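Local coordinates for protein enoyl-CoA hydratase/isomerase (PDB 3LAO) that probably adds water across the side-chain double bond of a steroid enoyl-CoA thioester, working as a homotrimer of the enoyl-CoA hydratase/isomerase (crotonase) family, at residues V14-R19 with A45-E50; P102-P107 with A217-A222; Q113-T118 with G135-H140; L123-D128 with M184-E189. One frame throughout, in Å; residues are numbered along the deposited sequence.

How the contacts relate
All four contacts lie within one crotonase-type chain. Contact 1 packs helix 38-53 against the outermost strand 14-19 of the larger sheet; its centre is about 18 Å from that of contact 2, without touching it. Contacts 2 and 4 meet directly within the chain, where Arg104 NH1 forms a salt bridge with Asp128 OD2 at 2.7 Å; both also reach a second subunit of the trimer. Contacts 4 and 3 touch through the selenium of Met124, 3.6 Å from Phe138 CE2. Contacts 2 and 3 lie on opposite sides of the chain's centre, about 27 Å apart between centres. Substrate probably binds in elongated tunnels between the subunits.

Contact 1: V14-R19 with A45-E50; sequences VTREQR and ALAMGE
Arg16 and Ala47 mark the closest backbone approach, 7.0 Å between their CA atoms, where strand 14-19 runs nearly parallel (16°) to the 45-50 part of helix 38-53. This is sheet-on-helix packing in the crotonase fold, with the strand at one border of the larger sheet. Val14 supplies the apolar part: its CG1 rests on Ala47 CB at 3.8 Å. Arg16 supplies the polar part. Its CG lies anti to the carbonyl carbon, chi1 -61°, and the chain then runs extended to NE. The methyl of Ala47 sits 3.6 Å above one face of the guanidinium, shifted toward the rim, while Leu46 CB lies at the guanidinium edge, 3.6 Å from Arg16 NH2. Glu50 closes the salt bridge: Arg16 NE donates to Glu50 OE1 over 2.8 Å, a bent bond of 135°. The guanidinium and carboxylate planes are turned well apart. Asp43, on the same helix, forms a second salt bridge with Arg16 NH1 and also accepts a hydrogen bond from the backbone N of Val14. Two acids of one helix thus hold the arginine and probably stabilise its charge. Arg16 NH2 approaches Ala47 N to 3.3 Å, but both are donors and no bond forms.

Contact 2: P102-P107 with A217-A222; sequences PRRSKP and AALQSA
Leu219 of helix 212-222 plugs into the bend of the loop 102-107, which leads into strand 108-112 of the larger sheet in the crotonase fold. The tight side belongs to one methyl: Leu219 CD1 presses on Lys106 C at 3.5 Å and on Pro107 N at 3.6 Å, and touches Pro107 CD at 3.8 Å, so one methyl lies against both the Lys106-Pro107 peptide and the proline ring carbon CD. The other methyl, CD2, comes only within 4.4 Å of Arg104 NH1. Arg104 stiffens this bend from within, since NH1 donates to Lys106 O at 2.9 Å (148°), with the oxygen in the guanidinium plane; Asp128 and the backbone O of Asn126 hold the same group from outside. Beyond the helix lies a second subunit, with Ala218 packed on Ile170 and Ala222 on Trp163 of that chain. The loose side is polar and more open to solvent. There the Arg103 chain, bent at chi2 and chi3, and Gln220 meet obliquely, their flat ends turned 46° apart and Gln220 at the edge of the guanidinium. No hydrogen bond joins them: Arg103 NH1 faces Gln220 NE2 at 3.4 Å, donor to donor, and Gln220 OE1 stands farther off at 3.8 Å.

Contact 3: Q113-T118 with G135-H140; sequences QGTCWT and GTRFAH
The parallel pairing of Thr115, Cys116 and Trp117 with Arg137, Phe138 and Ala139 builds part of the small second sheet of the crotonase fold; strand 115-117 runs straight into helix 119-125, whose N-terminal end in crotonases usually helps form the oxyanion hole. Arg137 N donates to Gly114 O at 2.7 Å and Thr118 N to Ala139 O at 2.9 Å, while the Cys116 N to Arg137 O bond between them is weak. Next to it, Cys116 O and Ala139 N are 3.7 Å apart, too far for a bond. Here the Trp117 indole leans over the neighbouring strand, CG anti to the carbonyl carbon (chi1 -69°), and turns its edge to the backbone: CZ3 lies 3.1 Å from Ala139 N and 3.5 Å from Ala139 CB. The indole also presents CZ2 to one face of the Arg137 guanidinium, the planes 71° apart, while Arg137 NH2 forms a salt bridge with Glu175. On the other sheet face, Cys116 SG stands obliquely beside the Phe138 ring, 4.6 Å from its centroid, and that ring meets Phe176. Firm backbone bonds at the two ends, with the Trp117 indole edge and the Cys116-Phe138 contact packed between them, imply that side-chain packing as well as hydrogen bonding fixes this pairing.

Contact 4: L123-D128 with M184-E189; sequences LMLNAD and MRLLTE
Met124, a selenomethionine in the crystal, reaches from helix 119-125 to Leu186 and Leu187 in the loop after helix 178-183, a buried packing contact in the interior of the crotonase fold. Its CB points toward the loop. CG continues anti to the backbone N (chi1 -169°), and the chain stays extended as far as SE, which sits 3.5 Å from Leu187 CD2. At the tip the chain bends, chi3 68°, and turns CE to Leu186, 3.8 Å from its carbonyl O and 3.9 Å from its CB. The selenomethionine crosses both leucines at about a right angle. Val110 and Ala130 of the sheet also pack against it. One residue on, Leu125 CD2 meets Leu186 CD2 at 3.6 Å and Leu186 CB at 3.8 Å, so Leu186 is touched by two successive residues, Met124 and Leu125. The loop is set up by a Schellman motif in which Arg185, with positive phi, ends the preceding helix. No hydrogen bond links the two segments. At their far ends a second subunit bridges them instead: Thr164 OG1 of that subunit is hydrogen-bonded to both Asp128 O and Thr188 OG1, two atoms that stand 4.5 Å apart.

Contact 1: V14-R19 with A45-E50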
loop_
_atom_site.group_PDB
_atom_site.type_symbol
_atom_site.label_atom_id
_atom_site.label_comp_id
_atom_site.label_asym_id
_atom_site.label_seq_id
_atom_site.Cartn_x
_atom_site.Cartn_y
_atom_site.Cartn_z
ATOM N N VAL B 14 -26.506 5.679 20.345
ATOM C CA VAL B 14 -25.521 6.586 19.832
ATOM C C VAL B 14 -26.024 8.039 19.973
ATOM O O VAL B 14 -27.181 8.324 19.687
ATOM C CB VAL B 14 -25.236 6.096 18.377
ATOM C CG1 VAL B 14 -25.195 7.189 17.383
ATOM C CG2 VAL B 14 -23.990 5.144 18.368
ATOM N N THR B 15 -25.189 8.966 20.434
ATOM C CA THR B 15 -25.623 10.362 20.403
ATOM C C THR B 15 -25.407 10.974 19.025
ATOM O O THR B 15 -24.512 10.562 18.279
ATOM C CB THR B 15 -24.913 11.240 21.437
ATOM O OG1 THR B 15 -23.517 11.357 21.118
ATOM C CG2 THR B 15 -25.114 10.697 22.896
ATOM N N ARG B 16 -26.207 11.978 18.696
ATOM C CA ARG B 16 -26.101 12.664 17.419
ATOM C C ARG B 16 -26.147 14.160 17.645
ATOM O O ARG B 16 -26.970 14.638 18.417
ATOM C CB ARG B 16 -27.259 12.281 16.511
ATOM C CG ARG B 16 -27.357 10.799 16.143
ATOM C CD ARG B 16 -28.751 10.575 15.759
ATOM N NE ARG B 16 -29.036 9.421 14.937
ATOM C CZ ARG B 16 -29.334 8.219 15.410
ATOM N NH1 ARG B 16 -29.317 7.998 16.743
ATOM N NH2 ARG B 16 -29.636 7.236 14.549
ATOM N N GLU B 17 -25.272 14.902 16.978
ATOM C CA GLU B 17 -25.324 16.357 17.061
ATOM C C GLU B 17 -24.854 17.022 15.777
ATOM O O GLU B 17 -23.834 16.649 15.210
ATOM C CB GLU B 17 -24.534 16.890 18.257
ATOM C CG GLU B 17 -24.342 18.419 18.228
ATOM C CD GLU B 17 -23.251 18.950 19.200
ATOM O OE1 GLU B 17 -22.711 18.140 20.009
ATOM O OE2 GLU B 17 -22.938 20.179 19.136
ATOM N N GLN B 18 -25.631 17.988 15.314
ATOM C CA GLN B 18 -25.234 18.824 14.197
ATOM C C GLN B 18 -24.548 20.000 14.813
ATOM O O GLN B 18 -25.105 20.652 15.697
ATOM C CB GLN B 18 -26.471 19.285 13.420
ATOM C CG GLN B 18 -26.186 19.971 12.101
ATOM C CD GLN B 18 -25.788 18.980 11.027
ATOM O OE1 GLN B 18 -26.533 18.020 10.780
ATOM N NE2 GLN B 18 -24.594 19.181 10.397
ATOM N N ARG B 19 -23.318 20.249 14.393
ATOM C CA ARG B 19 -22.609 21.426 14.840
ATOM C C ARG B 19 -22.000 22.186 13.638
ATOM O O ARG B 19 -20.882 21.908 13.198
ATOM C CB ARG B 19 -21.576 21.019 15.876
ATOM C CG ARG B 19 -20.979 22.183 16.604
ATOM C CD ARG B 19 -19.829 21.752 17.481
ATOM N NE ARG B 19 -20.301 20.862 18.532
ATOM C CZ ARG B 19 -19.514 20.355 19.478
ATOM N NH1 ARG B 19 -18.217 20.656 19.502
ATOM N NH2 ARG B 19 -20.017 19.533 20.394
ATOM N N ALA B 45 -25.274 2.597 12.497
ATOM C CA ALA B 45 -25.572 2.562 11.071
ATOM C C ALA B 45 -26.659 3.561 10.668
ATOM O O ALA B 45 -26.546 4.188 9.612
ATOM C CB ALA B 45 -25.952 1.175 10.627
ATOM N N LEU B 46 -27.683 3.739 11.514
ATOM C CA LEU B 46 -28.716 4.770 11.263
ATOM C C LEU B 46 -28.201 6.203 11.348
ATOM O O LEU B 46 -28.599 7.050 10.562
ATOM C CB LEU B 46 -29.928 4.602 12.175
ATOM C CG LEU B 46 -30.872 3.465 11.781
ATOM C CD1 LEU B 46 -32.022 3.346 12.777
ATOM C CD2 LEU B 46 -31.422 3.614 10.364
ATOM N N ALA B 47 -27.347 6.466 12.337
ATOM C CA ALA B 47 -26.640 7.731 12.458
ATOM C C ALA B 47 -25.772 8.016 11.209
ATOM O O ALA B 47 -25.744 9.147 10.726
ATOM C CB ALA B 47 -25.775 7.736 13.712
HETATM N N MSE B 48 -25.072 7.011 10.688
HETATM C CA MSE B 48 -24.320 7.238 9.450
HETATM C C MSE B 48 -25.237 7.504 8.255
HETATM O O MSE B 48 -24.989 8.413 7.485
HETATM C CB MSE B 48 -23.371 6.092 9.135
HETATM C CG MSE B 48 -22.044 6.617 8.637
HETATM SE SE MSE B 48 -20.979 7.334 10.107
HETATM C CE MSE B 48 -20.213 5.662 10.786
ATOM N N GLY B 49 -26.295 6.710 8.116
ATOM C CA GLY B 49 -27.267 6.926 7.055
ATOM C C GLY B 49 -27.798 8.354 7.098
ATOM O O GLY B 49 -27.948 9.022 6.082
ATOM N N GLU B 50 -28.062 8.846 8.292
ATOM C CA GLU B 50 -28.604 10.177 8.410
ATOM C C GLU B 50 -27.565 11.279 8.050
ATOM O O GLU B 50 -27.919 12.307 7.441
ATOM C CB GLU B 50 -29.240 10.373 9.798
ATOM C CG GLU B 50 -29.112 11.807 10.362
ATOM C CD GLU B 50 -29.658 11.975 11.818
ATOM O OE1 GLU B 50 -29.575 10.998 12.637
ATOM O OE2 GLU B 50 -30.162 13.103 12.120
#

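Contact 2: P102-P107 with A217-A222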
loop_
_atom_site.group_PDB
_atom_site.type_symbol
_atom_site.label_atom_id
_atom_site.label_comp_id
_atom_site.label_asym_id
_atom_site.label_seq_id
_atom_site.Cartn_x
_atom_site.Cartn_y
_atom_site.Cartn_z
ATOM N N PRO B 102 -24.822 0.160 1.104
ATOM C CA PRO B 102 -23.987 1.135 0.399
ATOM C C PRO B 102 -22.863 1.694 1.259
ATOM O O PRO B 102 -22.958 1.786 2.475
ATOM C CB PRO B 102 -24.956 2.273 0.107
ATOM C CG PRO B 102 -25.985 2.187 1.258
ATOM C CD PRO B 102 -25.951 0.797 1.816
ATOM N N ARG B 103 -21.811 2.118 0.582
ATOM C CA ARG B 103 -20.646 2.674 1.220
ATOM C C ARG B 103 -20.932 4.158 1.458
ATOM O O ARG B 103 -21.706 4.790 0.700
ATOM C CB ARG B 103 -19.455 2.455 0.282
ATOM C CG ARG B 103 -18.255 3.360 0.487
ATOM C CD ARG B 103 -17.644 3.760 -0.867
ATOM N NE ARG B 103 -17.104 2.643 -1.646
ATOM C CZ ARG B 103 -16.887 2.663 -2.965
ATOM N NH1 ARG B 103 -17.189 3.746 -3.689
ATOM N NH2 ARG B 103 -16.371 1.588 -3.564
ATOM N N ARG B 104 -20.342 4.717 2.512
ATOM C CA ARG B 104 -20.419 6.158 2.698
ATOM C C ARG B 104 -19.834 6.860 1.480
ATOM O O ARG B 104 -19.142 6.268 0.648
ATOM C CB ARG B 104 -19.682 6.614 3.962
ATOM C CG ARG B 104 -18.167 6.434 3.921
ATOM C CD ARG B 104 -17.513 6.804 5.285
ATOM N NE ARG B 104 -16.120 6.373 5.270
ATOM C CZ ARG B 104 -15.098 7.156 4.915
ATOM N NH1 ARG B 104 -15.327 8.424 4.579
ATOM N NH2 ARG B 104 -13.842 6.686 4.912
ATOM N N SER B 105 -20.110 8.142 1.367
ATOM C CA SER B 105 -19.567 8.883 0.259
ATOM C C SER B 105 -19.113 10.261 0.712
ATOM O O SER B 105 -18.775 11.081 -0.106
ATOM C CB SER B 105 -20.640 8.989 -0.823
ATOM O OG SER B 105 -21.764 9.658 -0.312
ATOM N N LYS B 106 -19.166 10.515 2.015
ATOM C CA LYS B 106 -18.681 11.742 2.627
ATOM C C LYS B 106 -17.656 11.388 3.707
ATOM O O LYS B 106 -17.520 10.233 4.071
ATOM C CB LYS B 106 -19.832 12.521 3.234
ATOM C CG LYS B 106 -20.820 12.995 2.218
ATOM C CD LYS B 106 -21.687 14.109 2.814
ATOM C CE LYS B 106 -23.005 13.605 3.355
ATOM N NZ LYS B 106 -23.653 14.738 4.090
ATOM N N PRO B 107 -16.898 12.384 4.180
ATOM C CA PRO B 107 -15.718 12.100 5.007
ATOM C C PRO B 107 -16.033 11.699 6.417
ATOM O O PRO B 107 -16.995 12.156 6.964
ATOM C CB PRO B 107 -14.959 13.447 5.022
ATOM C CG PRO B 107 -15.396 14.108 3.771
ATOM C CD PRO B 107 -16.846 13.738 3.600
ATOM N N ALA B 217 -15.861 13.911 -4.835
ATOM C CA ALA B 217 -15.248 13.297 -6.006
ATOM C C ALA B 217 -13.834 12.761 -5.678
ATOM O O ALA B 217 -13.404 11.753 -6.222
ATOM C CB ALA B 217 -15.187 14.279 -7.125
ATOM N N ALA B 218 -13.128 13.422 -4.769
ATOM C CA ALA B 218 -11.874 12.870 -4.281
ATOM C C ALA B 218 -12.081 11.481 -3.640
ATOM O O ALA B 218 -11.360 10.515 -4.018
ATOM C CB ALA B 218 -11.179 13.841 -3.335
ATOM N N LEU B 219 -13.078 11.376 -2.730
ATOM C CA LEU B 219 -13.343 10.121 -1.993
ATOM C C LEU B 219 -13.698 9.029 -2.956
ATOM O O LEU B 219 -13.217 7.888 -2.836
ATOM C CB LEU B 219 -14.467 10.245 -0.971
ATOM C CG LEU B 219 -14.028 10.868 0.341
ATOM C CD1 LEU B 219 -15.236 11.254 1.141
ATOM C CD2 LEU B 219 -13.114 9.936 1.147
ATOM N N GLN B 220 -14.546 9.387 -3.911
ATOM C CA GLN B 220 -14.999 8.436 -4.927
ATOM C C GLN B 220 -13.826 7.921 -5.775
ATOM O O GLN B 220 -13.752 6.715 -6.032
ATOM C CB GLN B 220 -16.125 9.016 -5.805
ATOM C CG GLN B 220 -16.853 7.982 -6.642
ATOM C CD GLN B 220 -17.670 7.034 -5.768
ATOM O OE1 GLN B 220 -18.022 7.366 -4.621
ATOM N NE2 GLN B 220 -17.968 5.851 -6.298
ATOM N N SER B 221 -12.881 8.782 -6.170
ATOM C CA SER B 221 -11.682 8.228 -6.852
ATOM C C SER B 221 -10.855 7.288 -5.976
ATOM O O SER B 221 -10.392 6.245 -6.427
ATOM C CB SER B 221 -10.774 9.330 -7.359
ATOM O OG SER B 221 -11.466 10.043 -8.333
ATOM N N ALA B 222 -10.668 7.671 -4.719
ATOM C CA ALA B 222 -9.810 6.909 -3.810
ATOM C C ALA B 222 -10.413 5.535 -3.534
ATOM O O ALA B 222 -9.706 4.512 -3.582
ATOM C CB ALA B 222 -9.577 7.697 -2.514
#

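Contact 3: Q113-T118 with G135-H140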
loop_
_atom_site.group_PDB
_atom_site.type_symbol
_atom_site.label_atom_id
_atom_site.label_comp_id
_atom_site.label_asym_id
_atom_site.label_seq_id
_atom_site.Cartn_x
_atom_site.Cartn_y
_atom_site.Cartn_z
ATOM N N GLN B 113 -9.874 6.610 22.313
ATOM C CA GLN B 113 -9.172 6.661 23.592
ATOM C C GLN B 113 -9.342 5.377 24.383
ATOM O O GLN B 113 -10.370 4.675 24.273
ATOM C CB GLN B 113 -9.722 7.799 24.452
ATOM C CG GLN B 113 -11.027 7.452 25.193
ATOM C CD GLN B 113 -12.280 7.607 24.337
ATOM O OE1 GLN B 113 -12.310 7.211 23.158
ATOM N NE2 GLN B 113 -13.347 8.159 24.945
ATOM N N GLY B 114 -8.348 5.107 25.222
ATOM C CA GLY B 114 -8.398 3.996 26.153
ATOM C C GLY B 114 -8.264 2.611 25.538
ATOM O O GLY B 114 -7.159 2.136 25.306
ATOM N N THR B 115 -9.406 1.978 25.311
ATOM C CA THR B 115 -9.491 0.600 24.887
ATOM C C THR B 115 -10.121 0.523 23.506
ATOM O O THR B 115 -11.109 1.181 23.240
ATOM C CB THR B 115 -10.344 -0.210 25.875
ATOM O OG1 THR B 115 -9.499 -0.842 26.831
ATOM C CG2 THR B 115 -11.129 -1.269 25.164
ATOM N N CYS B 116 -9.533 -0.291 22.634
ATOM C CA CYS B 116 -9.969 -0.368 21.245
ATOM C C CYS B 116 -9.869 -1.793 20.714
ATOM O O CYS B 116 -9.008 -2.100 19.890
ATOM C CB CYS B 116 -9.143 0.579 20.372
ATOM S SG CYS B 116 -9.897 0.970 18.775
ATOM N N TRP B 117 -10.755 -2.662 21.193
ATOM C CA TRP B 117 -10.652 -4.090 20.920
ATOM C C TRP B 117 -11.256 -4.435 19.562
ATOM O O TRP B 117 -12.250 -3.842 19.145
ATOM C CB TRP B 117 -11.341 -4.897 22.022
ATOM C CG TRP B 117 -10.628 -4.844 23.338
ATOM C CD1 TRP B 117 -11.164 -5.083 24.570
ATOM C CD2 TRP B 117 -9.246 -4.533 23.555
ATOM N NE1 TRP B 117 -10.201 -4.939 25.540
ATOM C CE2 TRP B 117 -9.016 -4.603 24.943
ATOM C CE3 TRP B 117 -8.182 -4.203 22.710
ATOM C CZ2 TRP B 117 -7.766 -4.354 25.505
ATOM C CZ3 TRP B 117 -6.942 -3.956 23.270
ATOM C CH2 TRP B 117 -6.743 -4.033 24.654
ATOM N N THR B 118 -10.648 -5.401 18.878
ATOM C CA THR B 118 -11.318 -6.111 17.796
ATOM C C THR B 118 -12.045 -5.143 16.867
ATOM O O THR B 118 -11.458 -4.619 15.920
ATOM C CB THR B 118 -12.327 -7.142 18.337
ATOM O OG1 THR B 118 -12.145 -7.295 19.751
ATOM C CG2 THR B 118 -12.130 -8.487 17.656
ATOM N N GLY B 135 -1.422 6.192 24.823
ATOM C CA GLY B 135 -1.800 5.169 25.780
ATOM C C GLY B 135 -3.071 4.405 25.444
ATOM O O GLY B 135 -3.496 3.535 26.201
ATOM N N THR B 136 -3.697 4.715 24.318
ATOM C CA THR B 136 -4.822 3.925 23.878
ATOM C C THR B 136 -4.284 2.538 23.531
ATOM O O THR B 136 -3.172 2.410 23.035
ATOM C CB THR B 136 -5.470 4.564 22.647
ATOM O OG1 THR B 136 -5.985 5.857 23.003
ATOM C CG2 THR B 136 -6.564 3.662 22.079
ATOM N N ARG B 137 -5.074 1.505 23.774
ATOM C CA ARG B 137 -4.617 0.141 23.598
ATOM C C ARG B 137 -5.440 -0.542 22.543
ATOM O O ARG B 137 -6.629 -0.448 22.543
ATOM C CB ARG B 137 -4.808 -0.666 24.877
ATOM C CG ARG B 137 -4.000 -0.216 26.083
ATOM C CD ARG B 137 -4.696 -0.775 27.355
ATOM N NE ARG B 137 -4.317 -2.159 27.707
ATOM C CZ ARG B 137 -5.090 -3.031 28.374
ATOM N NH1 ARG B 137 -6.327 -2.704 28.755
ATOM N NH2 ARG B 137 -4.625 -4.248 28.655
ATOM N N PHE B 138 -4.792 -1.322 21.704
ATOM C CA PHE B 138 -5.449 -1.951 20.595
ATOM C C PHE B 138 -5.104 -3.399 20.651
ATOM O O PHE B 138 -3.947 -3.772 20.950
ATOM C CB PHE B 138 -4.862 -1.390 19.280
ATOM C CG PHE B 138 -5.109 0.085 19.072
ATOM C CD1 PHE B 138 -4.165 1.028 19.458
ATOM C CD2 PHE B 138 -6.298 0.532 18.480
ATOM C CE1 PHE B 138 -4.411 2.420 19.256
ATOM C CE2 PHE B 138 -6.567 1.934 18.262
ATOM C CZ PHE B 138 -5.619 2.868 18.633
ATOM N N ALA B 139 -6.058 -4.239 20.294
ATOM C CA ALA B 139 -5.655 -5.598 20.005
ATOM C C ALA B 139 -6.693 -6.321 19.191
ATOM O O ALA B 139 -7.875 -6.036 19.289
ATOM C CB ALA B 139 -5.313 -6.375 21.347
ATOM N N HIS B 140 -6.227 -7.237 18.365
ATOM C CA HIS B 140 -7.076 -8.144 17.619
ATOM C C HIS B 140 -7.262 -9.478 18.341
ATOM O O HIS B 140 -6.729 -10.510 17.925
ATOM C CB HIS B 140 -6.461 -8.388 16.255
ATOM C CG HIS B 140 -7.276 -7.835 15.145
ATOM N ND1 HIS B 140 -7.011 -6.613 14.572
ATOM C CD2 HIS B 140 -8.378 -8.317 14.529
ATOM C CE1 HIS B 140 -7.905 -6.374 13.633
ATOM N NE2 HIS B 140 -8.749 -7.389 13.591
#

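Contact 4: L123-D128 with M184-E189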
loop_
_atom_site.group_PDB
_atom_site.type_symbol
_atom_site.label_atom_id
_atom_site.label_comp_id
_atom_site.label_asym_id
_atom_site.label_seq_id
_atom_site.Cartn_x
_atom_site.Cartn_y
_atom_site.Cartn_z
ATOM N N LEU B 123 -13.145 -0.365 12.806
ATOM C CA LEU B 123 -14.042 0.758 12.713
ATOM C C LEU B 123 -13.177 1.980 12.453
ATOM O O LEU B 123 -13.488 2.817 11.613
ATOM C CB LEU B 123 -14.795 0.892 14.021
ATOM C CG LEU B 123 -15.961 1.852 14.115
ATOM C CD1 LEU B 123 -16.960 1.562 12.999
ATOM C CD2 LEU B 123 -16.588 1.688 15.495
HETATM N N MSE B 124 -12.052 2.035 13.151
HETATM C CA MSE B 124 -11.123 3.126 12.990
HETATM C C MSE B 124 -10.489 3.202 11.598
HETATM O O MSE B 124 -10.247 4.289 11.079
HETATM C CB MSE B 124 -10.036 2.992 14.033
HETATM C CG MSE B 124 -9.178 4.188 14.136
HETATM SE SE MSE B 124 -7.750 3.827 15.377
HETATM C CE MSE B 124 -6.755 2.506 14.357
ATOM N N LEU B 125 -10.220 2.056 10.983
ATOM C CA LEU B 125 -9.539 2.052 9.679
ATOM C C LEU B 125 -10.493 2.338 8.524
ATOM O O LEU B 125 -10.077 2.426 7.390
ATOM C CB LEU B 125 -8.863 0.718 9.412
ATOM C CG LEU B 125 -7.775 0.299 10.392
ATOM C CD1 LEU B 125 -7.400 -1.178 10.177
ATOM C CD2 LEU B 125 -6.586 1.235 10.215
ATOM N N ASN B 126 -11.777 2.438 8.818
ATOM C CA ASN B 126 -12.745 2.764 7.822
ATOM C C ASN B 126 -12.916 4.280 7.725
ATOM O O ASN B 126 -13.690 4.791 6.936
ATOM C CB ASN B 126 -14.068 2.115 8.183
ATOM C CG ASN B 126 -15.070 2.191 7.054
ATOM O OD1 ASN B 126 -14.843 1.625 5.978
ATOM N ND2 ASN B 126 -16.174 2.911 7.276
ATOM N N ALA B 127 -12.194 5.005 8.543
ATOM C CA ALA B 127 -12.299 6.454 8.554
ATOM C C ALA B 127 -11.183 7.106 7.708
ATOM O O ALA B 127 -10.251 6.447 7.272
ATOM C CB ALA B 127 -12.227 6.942 9.971
ATOM N N ASP B 128 -11.280 8.408 7.489
ATOM C CA ASP B 128 -10.273 9.125 6.712
ATOM C C ASP B 128 -9.197 9.795 7.540
ATOM O O ASP B 128 -8.116 10.047 7.063
ATOM C CB ASP B 128 -10.998 10.145 5.891
ATOM C CG ASP B 128 -12.076 9.506 5.079
ATOM O OD1 ASP B 128 -11.783 8.443 4.498
ATOM O OD2 ASP B 128 -13.214 10.023 5.067
HETATM N N MSE B 184 2.625 2.307 12.195
HETATM C CA MSE B 184 2.114 1.427 11.179
HETATM C C MSE B 184 1.093 2.147 10.309
HETATM O O MSE B 184 0.467 1.514 9.459
HETATM C CB MSE B 184 1.431 0.210 11.835
HETATM C CG MSE B 184 2.365 -0.751 12.577
HETATM SE SE MSE B 184 1.492 -2.456 13.188
HETATM C CE MSE B 184 0.183 -1.674 14.435
ATOM N N ARG B 185 0.899 3.450 10.544
ATOM C CA ARG B 185 0.012 4.273 9.702
ATOM C C ARG B 185 -1.479 3.957 9.842
ATOM O O ARG B 185 -2.246 4.065 8.881
ATOM C CB ARG B 185 0.430 4.159 8.230
ATOM C CG ARG B 185 1.758 4.847 7.985
ATOM C CD ARG B 185 2.283 4.581 6.572
ATOM N NE ARG B 185 1.463 3.637 5.806
ATOM C CZ ARG B 185 1.633 3.394 4.500
ATOM N NH1 ARG B 185 2.598 4.037 3.821
ATOM N NH2 ARG B 185 0.842 2.513 3.860
ATOM N N LEU B 186 -1.894 3.547 11.028
ATOM C CA LEU B 186 -3.312 3.348 11.287
ATOM C C LEU B 186 -3.937 4.640 11.835
ATOM O O LEU B 186 -5.136 4.833 11.781
ATOM C CB LEU B 186 -3.534 2.171 12.233
ATOM C CG LEU B 186 -2.782 0.857 11.970
ATOM C CD1 LEU B 186 -2.985 -0.079 13.128
ATOM C CD2 LEU B 186 -3.206 0.168 10.710
ATOM N N LEU B 187 -3.111 5.531 12.353
ATOM C CA LEU B 187 -3.610 6.749 12.974
ATOM C C LEU B 187 -3.060 7.853 12.172
ATOM O O LEU B 187 -2.045 7.669 11.514
ATOM C CB LEU B 187 -3.009 6.922 14.368
ATOM C CG LEU B 187 -3.582 5.823 15.230
ATOM C CD1 LEU B 187 -3.044 5.875 16.650
ATOM C CD2 LEU B 187 -5.066 6.050 15.201
ATOM N N THR B 188 -3.696 9.010 12.253
ATOM C CA THR B 188 -3.187 10.176 11.589
ATOM C C THR B 188 -2.294 10.853 12.582
ATOM O O THR B 188 -1.249 11.390 12.228
ATOM C CB THR B 188 -4.344 11.135 11.217
ATOM O OG1 THR B 188 -5.446 10.395 10.667
ATOM C CG2 THR B 188 -3.888 12.208 10.232
ATOM N N GLU B 189 -2.710 10.824 13.846
ATOM C CA GLU B 189 -2.000 11.567 14.878
ATOM C C GLU B 189 -2.204 10.986 16.284
ATOM O O GLU B 189 -3.282 10.490 16.618
ATOM C CB GLU B 189 -2.441 13.032 14.867
ATOM C CG GLU B 189 -1.486 13.954 15.623
ATOM C CD GLU B 189 -1.884 15.432 15.509
ATOM O OE1 GLU B 189 -2.387 15.833 14.441
ATOM O OE2 GLU B 189 -1.703 16.190 16.489
#